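Local coordinates for protein MFP2B (Ascaris suum, PDB 2BJR) that probably promotes polymerisation of the major sperm protein (MSP) that drives amoeboid motility of nematode sperm, and binds a zinc ion, at residues Gly90-Lys104 with Leu157-Pro171. Sequence-based numbering, arbitrary orientation.
Sequences GYWYNWIKYSDRFDK and LANMLIIARELKGGP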
# COMPACT_ATOMS: atom_id res chain seq x y z
N GLY A 90 19.20 -5.37 -12.89
CA GLY A 90 19.13 -6.43 -13.88
C GLY A 90 17.81 -7.18 -13.94
O GLY A 90 17.65 -8.11 -14.73
N TYR A 91 16.84 -6.76 -13.12
CA TYR A 91 15.53 -7.42 -13.10
C TYR A 91 14.46 -6.46 -12.62
O TYR A 91 14.74 -5.42 -12.00
CB TYR A 91 15.54 -8.68 -12.17
CG TYR A 91 15.76 -8.37 -10.73
CD1 TYR A 91 14.69 -8.22 -9.84
CD2 TYR A 91 17.04 -8.25 -10.22
CE1 TYR A 91 14.92 -7.90 -8.50
CE2 TYR A 91 17.25 -7.95 -8.88
CZ TYR A 91 16.19 -7.77 -8.03
OH TYR A 91 16.43 -7.44 -6.72
N TRP A 92 13.23 -6.82 -12.92
CA TRP A 92 12.05 -6.22 -12.27
C TRP A 92 11.05 -7.34 -12.01
O TRP A 92 11.11 -8.41 -12.62
CB TRP A 92 11.39 -5.12 -13.14
CG TRP A 92 11.05 -5.52 -14.58
CD1 TRP A 92 11.92 -5.58 -15.65
CD2 TRP A 92 9.76 -5.83 -15.12
NE1 TRP A 92 11.25 -5.94 -16.79
CE2 TRP A 92 9.93 -6.10 -16.50
CE3 TRP A 92 8.48 -5.93 -14.58
CZ2 TRP A 92 8.87 -6.46 -17.33
CZ3 TRP A 92 7.43 -6.26 -15.41
CH2 TRP A 92 7.63 -6.54 -16.77
N TYR A 93 10.17 -7.11 -11.04
CA TYR A 93 9.20 -8.13 -10.63
C TYR A 93 7.88 -7.99 -11.37
O TYR A 93 7.36 -6.88 -11.56
CB TYR A 93 8.98 -8.04 -9.13
CG TYR A 93 10.15 -8.46 -8.28
CD1 TYR A 93 10.49 -7.75 -7.13
CD2 TYR A 93 10.89 -9.61 -8.57
CE1 TYR A 93 11.52 -8.15 -6.32
CE2 TYR A 93 11.93 -10.01 -7.73
CZ TYR A 93 12.23 -9.29 -6.63
OH TYR A 93 13.27 -9.67 -5.81
N ASN A 94 7.39 -9.11 -11.84
CA ASN A 94 6.12 -9.19 -12.56
C ASN A 94 5.28 -10.29 -11.94
O ASN A 94 5.74 -11.43 -11.83
CB ASN A 94 6.40 -9.48 -14.03
CG ASN A 94 5.18 -9.32 -14.91
OD1 ASN A 94 4.17 -8.73 -14.52
ND2 ASN A 94 5.26 -9.85 -16.12
N TRP A 95 4.05 -9.99 -11.54
CA TRP A 95 3.19 -11.01 -10.94
C TRP A 95 2.46 -11.75 -12.02
O TRP A 95 1.78 -11.14 -12.83
CB TRP A 95 2.18 -10.37 -9.96
CG TRP A 95 2.74 -9.78 -8.73
CD1 TRP A 95 3.29 -8.57 -8.58
CD2 TRP A 95 2.78 -10.39 -7.41
NE1 TRP A 95 3.71 -8.38 -7.29
CE2 TRP A 95 3.39 -9.47 -6.54
CE3 TRP A 95 2.40 -11.64 -6.91
CZ2 TRP A 95 3.59 -9.73 -5.19
CZ3 TRP A 95 2.58 -11.89 -5.57
CH2 TRP A 95 3.17 -10.95 -4.72
N ILE A 96 2.58 -13.07 -12.07
CA ILE A 96 1.93 -13.88 -13.08
C ILE A 96 1.01 -14.91 -12.45
O ILE A 96 1.17 -15.25 -11.28
CB ILE A 96 2.97 -14.62 -13.96
CG1 ILE A 96 3.74 -15.67 -13.11
CG2 ILE A 96 3.89 -13.63 -14.55
CD1 ILE A 96 4.63 -16.57 -13.94
N LYS A 97 0.10 -15.46 -13.25
CA LYS A 97 -0.72 -16.56 -12.79
C LYS A 97 0.15 -17.78 -12.61
O LYS A 97 1.03 -18.06 -13.43
CB LYS A 97 -1.83 -16.90 -13.77
CG LYS A 97 -2.94 -15.84 -13.85
CD LYS A 97 -4.11 -16.40 -14.68
CE LYS A 97 -4.63 -15.41 -15.70
NZ LYS A 97 -5.50 -16.12 -16.72
N TYR A 98 -0.14 -18.53 -11.57
CA TYR A 98 0.61 -19.72 -11.25
C TYR A 98 0.56 -20.68 -12.47
O TYR A 98 1.55 -21.31 -12.80
CB TYR A 98 -0.02 -20.35 -10.02
CG TYR A 98 0.61 -21.62 -9.58
CD1 TYR A 98 1.84 -21.60 -8.90
CD2 TYR A 98 0.01 -22.83 -9.84
CE1 TYR A 98 2.44 -22.80 -8.50
CE2 TYR A 98 0.59 -24.03 -9.43
CZ TYR A 98 1.80 -24.02 -8.76
OH TYR A 98 2.36 -25.22 -8.31
N SER A 99 -0.58 -20.72 -13.16
CA SER A 99 -0.72 -21.62 -14.30
C SER A 99 0.19 -21.23 -15.46
O SER A 99 0.47 -22.08 -16.31
CB SER A 99 -2.18 -21.71 -14.77
OG SER A 99 -2.64 -20.43 -15.20
N ASP A 100 0.67 -19.99 -15.49
CA ASP A 100 1.51 -19.48 -16.58
C ASP A 100 3.00 -19.60 -16.33
O ASP A 100 3.80 -19.07 -17.13
CB ASP A 100 1.18 -18.00 -16.87
CG ASP A 100 -0.16 -17.82 -17.57
OD1 ASP A 100 -0.60 -18.80 -18.24
OD2 ASP A 100 -0.83 -16.74 -17.49
N ARG A 101 3.41 -20.26 -15.24
CA ARG A 101 4.82 -20.22 -14.84
C ARG A 101 5.73 -20.90 -15.87
O ARG A 101 6.83 -20.41 -16.14
CB ARG A 101 5.01 -20.81 -13.44
CG ARG A 101 4.61 -22.28 -13.28
CD ARG A 101 4.44 -22.68 -11.79
NE ARG A 101 4.19 -24.11 -11.60
CZ ARG A 101 3.06 -24.75 -11.92
NH1 ARG A 101 2.03 -24.13 -12.46
NH2 ARG A 101 2.96 -26.05 -11.69
N PHE A 102 5.26 -21.99 -16.48
CA PHE A 102 6.10 -22.75 -17.44
C PHE A 102 6.35 -21.94 -18.70
O PHE A 102 7.48 -21.80 -19.12
CB PHE A 102 5.52 -24.13 -17.75
CG PHE A 102 5.37 -25.02 -16.52
CD1 PHE A 102 4.12 -25.50 -16.14
CD2 PHE A 102 6.47 -25.32 -15.74
CE1 PHE A 102 3.99 -26.30 -14.99
CE2 PHE A 102 6.35 -26.12 -14.60
CZ PHE A 102 5.11 -26.60 -14.22
N ASP A 103 5.30 -21.34 -19.26
CA ASP A 103 5.43 -20.45 -20.42
C ASP A 103 6.37 -19.28 -20.13
O ASP A 103 7.23 -18.91 -20.94
CB ASP A 103 4.06 -19.93 -20.82
CG ASP A 103 3.16 -21.04 -21.30
OD1 ASP A 103 3.65 -22.20 -21.43
OD2 ASP A 103 1.96 -20.85 -21.57
N LYS A 104 6.23 -18.73 -18.95
CA LYS A 104 7.03 -17.61 -18.54
C LYS A 104 8.49 -18.00 -18.36
O LYS A 104 9.39 -17.30 -18.78
CB LYS A 104 6.44 -17.04 -17.27
CG LYS A 104 6.70 -15.63 -17.07
CD LYS A 104 5.92 -14.69 -18.02
CE LYS A 104 6.54 -13.34 -17.83
NZ LYS A 104 6.33 -12.35 -18.90
N LEU A 157 -5.03 -23.60 -7.29
CA LEU A 157 -3.87 -22.70 -7.41
C LEU A 157 -3.80 -21.90 -8.72
O LEU A 157 -3.07 -20.94 -8.81
CB LEU A 157 -2.57 -23.52 -7.30
CG LEU A 157 -2.48 -24.36 -6.03
CD1 LEU A 157 -1.09 -24.96 -5.97
CD2 LEU A 157 -2.74 -23.50 -4.78
N ALA A 158 -4.54 -22.32 -9.76
CA ALA A 158 -4.29 -21.89 -11.14
C ALA A 158 -4.20 -20.39 -11.38
O ALA A 158 -3.33 -19.89 -12.10
CB ALA A 158 -5.36 -22.51 -12.08
N ASN A 159 -5.11 -19.67 -10.75
CA ASN A 159 -5.22 -18.21 -10.93
C ASN A 159 -4.58 -17.42 -9.80
O ASN A 159 -4.62 -16.18 -9.81
CB ASN A 159 -6.68 -17.81 -11.03
CG ASN A 159 -7.44 -18.54 -12.15
OD1 ASN A 159 -8.61 -18.93 -11.96
ND2 ASN A 159 -6.78 -18.75 -13.27
N MSE A 160 -4.00 -18.09 -8.82
CA MSE A 160 -3.22 -17.38 -7.79
C MSE A 160 -1.98 -16.80 -8.46
O MSE A 160 -1.55 -17.27 -9.52
CB MSE A 160 -2.86 -18.34 -6.65
CG MSE A 160 -4.06 -18.87 -5.98
SE MSE A 160 -3.61 -19.73 -4.31
CE MSE A 160 -5.36 -20.54 -3.92
N LEU A 161 -1.38 -15.79 -7.85
CA LEU A 161 -0.29 -15.05 -8.45
C LEU A 161 1.03 -15.34 -7.72
O LEU A 161 1.09 -15.37 -6.51
CB LEU A 161 -0.60 -13.56 -8.39
CG LEU A 161 -1.95 -13.12 -8.94
CD1 LEU A 161 -2.08 -11.61 -8.77
CD2 LEU A 161 -2.05 -13.51 -10.38
N ILE A 162 2.10 -15.48 -8.50
CA ILE A 162 3.48 -15.62 -8.03
C ILE A 162 4.35 -14.59 -8.73
O ILE A 162 3.92 -13.99 -9.74
CB ILE A 162 3.99 -17.06 -8.28
CG1 ILE A 162 4.02 -17.40 -9.77
CG2 ILE A 162 3.08 -18.01 -7.58
CD1 ILE A 162 4.77 -18.70 -10.15
N ILE A 163 5.51 -14.31 -8.14
CA ILE A 163 6.44 -13.31 -8.68
C ILE A 163 7.45 -13.92 -9.65
O ILE A 163 8.15 -14.89 -9.30
CB ILE A 163 7.18 -12.61 -7.54
CG1 ILE A 163 6.21 -11.84 -6.65
CG2 ILE A 163 8.23 -11.69 -8.07
CD1 ILE A 163 6.81 -11.41 -5.32
N ALA A 164 7.54 -13.32 -10.85
CA ALA A 164 8.62 -13.61 -11.81
C ALA A 164 9.61 -12.46 -11.82
O ALA A 164 9.24 -11.28 -11.73
CB ALA A 164 8.04 -13.82 -13.22
N ARG A 165 10.90 -12.79 -11.87
CA ARG A 165 11.94 -11.85 -12.20
C ARG A 165 12.05 -11.75 -13.73
O ARG A 165 12.30 -12.76 -14.41
CB ARG A 165 13.30 -12.29 -11.61
CG ARG A 165 13.39 -12.35 -10.11
CD ARG A 165 14.44 -13.36 -9.58
NE ARG A 165 15.77 -13.14 -10.17
CZ ARG A 165 16.64 -12.24 -9.79
NH1 ARG A 165 16.41 -11.43 -8.77
NH2 ARG A 165 17.81 -12.14 -10.45
N GLU A 166 11.87 -10.54 -14.25
CA GLU A 166 11.98 -10.27 -15.67
C GLU A 166 13.37 -9.71 -15.89
O GLU A 166 13.74 -8.69 -15.32
CB GLU A 166 10.94 -9.24 -16.11
CG GLU A 166 9.52 -9.68 -15.89
CD GLU A 166 8.92 -10.47 -17.03
OE1 GLU A 166 9.60 -10.71 -18.05
OE2 GLU A 166 7.75 -10.86 -16.89
N LEU A 167 14.12 -10.39 -16.74
CA LEU A 167 15.54 -10.12 -16.94
C LEU A 167 15.82 -9.23 -18.16
O LEU A 167 16.95 -8.77 -18.33
CB LEU A 167 16.30 -11.44 -17.04
CG LEU A 167 16.17 -12.32 -15.79
CD1 LEU A 167 17.09 -13.56 -15.87
CD2 LEU A 167 16.47 -11.51 -14.55
N LYS A 168 14.79 -8.94 -18.95
CA LYS A 168 14.94 -8.02 -20.10
C LYS A 168 13.98 -6.82 -20.04
O LYS A 168 12.81 -6.93 -19.65
CB LYS A 168 14.81 -8.77 -21.45
CG LYS A 168 13.56 -9.64 -21.62
CD LYS A 168 13.79 -10.87 -22.54
CE LYS A 168 12.73 -11.99 -22.26
NZ LYS A 168 12.15 -12.65 -23.51
N GLY A 169 14.53 -5.66 -20.37
CA GLY A 169 13.79 -4.42 -20.38
C GLY A 169 13.41 -3.96 -18.99
O GLY A 169 14.03 -4.31 -17.97
N GLY A 170 12.38 -3.14 -18.97
CA GLY A 170 11.87 -2.53 -17.77
C GLY A 170 10.40 -2.81 -17.64
O GLY A 170 9.76 -3.38 -18.55
N PRO A 171 9.85 -2.43 -16.50
CA PRO A 171 8.42 -2.62 -16.28
C PRO A 171 7.62 -1.63 -17.16
O PRO A 171 8.22 -0.69 -17.65
CB PRO A 171 8.25 -2.34 -14.79
CG PRO A 171 9.36 -1.39 -14.44
CD PRO A 171 10.51 -1.78 -15.36
O HOH W 1 19.34 -8.90 -16.65
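Trp92, Asn94 and Ile96 pair with Glu166, Ala164 and Ile162 as the hydrogen-bonded pairs of an antiparallel ladder, each joined by reciprocal N-H...O bonds; the straightest runs from Glu166 N to Trp92 O (2.8 Å, 175° at the hydrogen). Past the strand end two more backbone bonds follow, from Tyr98 N to Met160 O and from Ser99 N to Ala158 O, where the chain turns into a 3-10 segment, whereas at the other end a water donates to both Gly90 O and Leu167 O.

On the Trp92-Asn94 face, Glu166 bends at chi2 (-88°), which brings OE2 to two donors. Asn94 ND2 reaches Glu166 OE2 at 2.8 Å from the anti side, 29° out of the carboxylate plane, and Lys104 NZ, from helix 101-106, makes a salt bridge to the same OE2 at 2.9 Å. The Trp92 indole is sandwiched: Glu166 CB lies over its five-membered ring, 3.5 Å from that centroid, and Pro171 CA covers the opposite face, 3.6 Å from the six-membered ring centroid. Its NE1 donates a weak bond to Lys168 O at the ring edge.

The other face carries Ile163 CG1 over the Trp95 six-membered ring. Nearby, Arg165 bends at chi3 and sets NH1 above the centre of the Tyr91 ring, a cation-pi contact with CZ 4.2 Å from the centroid; salt bridges to Asp9 and Glu110 share its charge.

In the sheet, strand 161-166 lies between strands 92-97 and 110-111, antiparallel to both. Its two donors probably hold Glu166 as carboxylate, and the clamped indole probably helps fix the course of residues 168-171, which lead to Cys174, Cys176 and Cys179, zinc ligands together with His86.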